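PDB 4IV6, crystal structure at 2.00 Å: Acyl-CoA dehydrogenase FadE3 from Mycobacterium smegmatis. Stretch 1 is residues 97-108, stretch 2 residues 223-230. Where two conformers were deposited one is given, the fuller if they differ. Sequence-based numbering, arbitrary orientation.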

# COMPACT_ATOMS: atom_id res chain seq x y z
N LYS B 97 -10.47 22.91 -27.56
CA LYS B 97 -11.79 22.33 -27.34
C LYS B 97 -12.82 23.32 -26.82
O LYS B 97 -13.97 23.31 -27.25
CB LYS B 97 -11.66 21.15 -26.37
CG LYS B 97 -12.94 20.37 -26.11
CD LYS B 97 -13.30 19.47 -27.28
CE LYS B 97 -14.49 18.59 -26.93
NZ LYS B 97 -14.94 17.80 -28.11
N LEU B 98 -12.44 24.16 -25.86
CA LEU B 98 -13.35 25.18 -25.36
C LEU B 98 -13.85 26.12 -26.48
O LEU B 98 -15.04 26.47 -26.52
CB LEU B 98 -12.71 26.01 -24.26
CG LEU B 98 -12.43 25.24 -22.98
CD1 LEU B 98 -11.76 26.16 -21.98
CD2 LEU B 98 -13.70 24.63 -22.41
N LEU B 99 -12.95 26.52 -27.36
CA LEU B 99 -13.31 27.34 -28.51
C LEU B 99 -14.31 26.62 -29.40
O LEU B 99 -15.32 27.19 -29.80
CB LEU B 99 -12.07 27.72 -29.32
CG LEU B 99 -11.27 28.94 -28.85
CD1 LEU B 99 -9.87 28.94 -29.46
CD2 LEU B 99 -11.99 30.22 -29.25
N LEU B 100 -14.04 25.36 -29.72
CA LEU B 100 -14.97 24.60 -30.54
C LEU B 100 -16.32 24.45 -29.85
O LEU B 100 -17.34 24.63 -30.48
CB LEU B 100 -14.41 23.25 -30.87
CG LEU B 100 -13.28 23.36 -31.90
CD1 LEU B 100 -12.42 22.12 -31.79
CD2 LEU B 100 -13.83 23.54 -33.31
N LEU B 101 -16.33 24.16 -28.56
CA LEU B 101 -17.60 23.90 -27.84
C LEU B 101 -18.44 25.15 -27.62
O LEU B 101 -19.66 25.10 -27.75
CB LEU B 101 -17.35 23.23 -26.48
CG LEU B 101 -16.86 21.77 -26.51
CD1 LEU B 101 -16.66 21.24 -25.09
CD2 LEU B 101 -17.81 20.86 -27.27
N PHE B 102 -17.78 26.26 -27.32
CA PHE B 102 -18.42 27.44 -26.77
C PHE B 102 -18.14 28.77 -27.52
O PHE B 102 -18.81 29.77 -27.29
CB PHE B 102 -17.95 27.59 -25.29
CG PHE B 102 -18.25 26.37 -24.43
CD1 PHE B 102 -19.55 25.96 -24.20
CD2 PHE B 102 -17.23 25.66 -23.85
CE1 PHE B 102 -19.83 24.85 -23.42
CE2 PHE B 102 -17.49 24.54 -23.04
CZ PHE B 102 -18.80 24.14 -22.82
N GLY B 103 -17.13 28.81 -28.38
CA GLY B 103 -16.77 30.06 -29.01
C GLY B 103 -17.77 30.50 -30.07
O GLY B 103 -18.44 29.68 -30.69
N THR B 104 -17.84 31.80 -30.31
CA THR B 104 -18.54 32.32 -31.48
C THR B 104 -17.78 31.92 -32.75
O THR B 104 -16.59 31.54 -32.71
CB THR B 104 -18.60 33.85 -31.43
OG1 THR B 104 -17.26 34.38 -31.53
CG2 THR B 104 -19.22 34.31 -30.10
N GLU B 105 -18.46 32.09 -33.88
CA GLU B 105 -17.86 31.82 -35.18
C GLU B 105 -16.64 32.71 -35.41
O GLU B 105 -15.62 32.27 -35.93
CB GLU B 105 -18.90 32.01 -36.30
CG GLU B 105 -20.11 31.07 -36.20
CD GLU B 105 -19.71 29.60 -36.19
OE1 GLU B 105 -18.85 29.21 -37.01
OE2 GLU B 105 -20.23 28.82 -35.36
N GLU B 106 -16.76 33.96 -34.97
CA GLU B 106 -15.69 34.96 -35.07
C GLU B 106 -14.46 34.53 -34.29
O GLU B 106 -13.35 34.64 -34.80
CB GLU B 106 -16.16 36.32 -34.53
CG GLU B 106 -17.22 37.01 -35.37
CD GLU B 106 -18.52 36.22 -35.52
OE1 GLU B 106 -18.98 35.58 -34.52
OE2 GLU B 106 -19.09 36.24 -36.65
N GLN B 107 -14.66 34.05 -33.07
CA GLN B 107 -13.54 33.62 -32.21
C GLN B 107 -12.84 32.41 -32.76
O GLN B 107 -11.60 32.34 -32.77
CB GLN B 107 -14.04 33.27 -30.79
CG GLN B 107 -14.60 34.45 -30.06
CD GLN B 107 -15.16 34.09 -28.69
OE1 GLN B 107 -16.00 33.17 -28.54
NE2 GLN B 107 -14.73 34.82 -27.70
N LYS B 108 -13.64 31.42 -33.16
CA LYS B 108 -13.14 30.21 -33.76
C LYS B 108 -12.29 30.54 -35.00
O LYS B 108 -11.16 30.05 -35.12
CB LYS B 108 -14.29 29.25 -34.10
CG LYS B 108 -14.93 28.64 -32.87
CD LYS B 108 -15.91 27.54 -33.21
CE LYS B 108 -17.15 28.10 -33.84
NZ LYS B 108 -18.20 27.06 -33.88
N VAL B 223 -14.83 43.40 -24.85
CA VAL B 223 -15.86 42.49 -24.30
C VAL B 223 -16.07 41.26 -25.16
O VAL B 223 -16.49 40.22 -24.65
CB VAL B 223 -17.22 43.16 -23.98
CG1 VAL B 223 -17.04 44.16 -22.84
CG2 VAL B 223 -17.85 43.82 -25.21
N SER B 224 -15.71 41.36 -26.45
CA SER B 224 -15.74 40.20 -27.35
C SER B 224 -14.76 39.08 -26.95
O SER B 224 -14.82 37.97 -27.48
CB SER B 224 -15.46 40.66 -28.79
OG SER B 224 -14.12 41.10 -28.93
N SER B 225 -13.88 39.35 -25.99
CA SER B 225 -12.98 38.31 -25.47
C SER B 225 -13.72 37.24 -24.67
O SER B 225 -13.15 36.18 -24.40
CB SER B 225 -11.89 38.91 -24.58
OG SER B 225 -12.48 39.52 -23.44
N LEU B 226 -14.95 37.52 -24.25
CA LEU B 226 -15.75 36.58 -23.48
C LEU B 226 -15.90 35.30 -24.25
O LEU B 226 -16.21 35.32 -25.44
CB LEU B 226 -17.14 37.16 -23.17
CG LEU B 226 -18.09 36.20 -22.43
CD1 LEU B 226 -17.59 35.79 -21.04
CD2 LEU B 226 -19.48 36.80 -22.35
N LEU B 227 -15.67 34.17 -23.60
CA LEU B 227 -15.90 32.87 -24.25
C LEU B 227 -17.38 32.57 -24.15
O LEU B 227 -17.89 32.34 -23.06
CB LEU B 227 -15.08 31.76 -23.60
CG LEU B 227 -15.31 30.34 -24.15
CD1 LEU B 227 -14.77 30.21 -25.57
CD2 LEU B 227 -14.66 29.33 -23.22
N GLY B 228 -18.05 32.54 -25.28
CA GLY B 228 -19.50 32.34 -25.37
C GLY B 228 -20.24 33.66 -25.34
O GLY B 228 -19.61 34.73 -25.25
N ASP B 229 -21.57 33.59 -25.41
CA ASP B 229 -22.41 34.78 -25.44
C ASP B 229 -22.77 35.32 -24.06
O ASP B 229 -23.10 36.48 -23.96
CB ASP B 229 -23.71 34.52 -26.20
CG ASP B 229 -23.48 34.16 -27.65
OD1 ASP B 229 -22.54 34.67 -28.26
OD2 ASP B 229 -24.26 33.35 -28.16
N ASP B 230 -22.72 34.48 -23.02
CA ASP B 230 -23.22 34.86 -21.69
C ASP B 230 -22.14 34.72 -20.63
O ASP B 230 -21.39 33.74 -20.63
CB ASP B 230 -24.38 33.95 -21.28
CG ASP B 230 -25.50 33.93 -22.29
OD1 ASP B 230 -26.21 34.93 -22.42
OD2 ASP B 230 -25.63 32.90 -22.96

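Stretch 1 enters the contact as the last turns of a helix, breaks at Gly103 and Thr104, and starts a second helix at Glu105. Lys97 takes no part. Leu98 is the first residue to touch stretch 2. Its CB lies 4.0 Å from Leu227 CD2, an apolar contact between buried side chains. Leu99 points its CA-to-CB bond away, yet its CA is 4.4 Å from Leu227 CD1. Leu100 and Leu101 make no contact.

Phe102 directs its CA-to-CB bond toward stretch 2, but the end of the side chain leads away. The contact therefore falls at the base of the side chain: Phe102 CB is 4.0 Å from Leu227 CG. The carbonyl also takes part. Phe102 O lies 3.3 Å from Gly228 CA in a CA-H...O contact. Gly228 has phi/psi of 91/-180, where a CB would jam against the carbonyl O of Leu227. The backbone alone thus calls for glycine here.

Gly103 is the first residue to leave helical phi/psi. Its N still bonds to Leu99 O at 2.8 Å, and an ideal CB would clash with that same oxygen. Gly103 N is also 3.9 Å from Leu227 CD1, so the end of Leu227 packs against the close of the helix.

Thr104 is the N-cap of the second helix. Gln107 N donates to Thr104 OG1 at 3.0 Å, and Thr104 N donates to Gln107 OE1 at 2.9 Å. Thr104 CG2 also comes within 3.8 Å of Asp229 OD1.

Glu105 and Glu106 do not reach stretch 2. Gln107 NE2 donates a hydrogen bond to Leu226 O at 2.7 Å. Its amide thus serves both sides, with OE1 holding the turn at Thr104 and NE2 reaching the other stretch. Lys108 stays out of the contact.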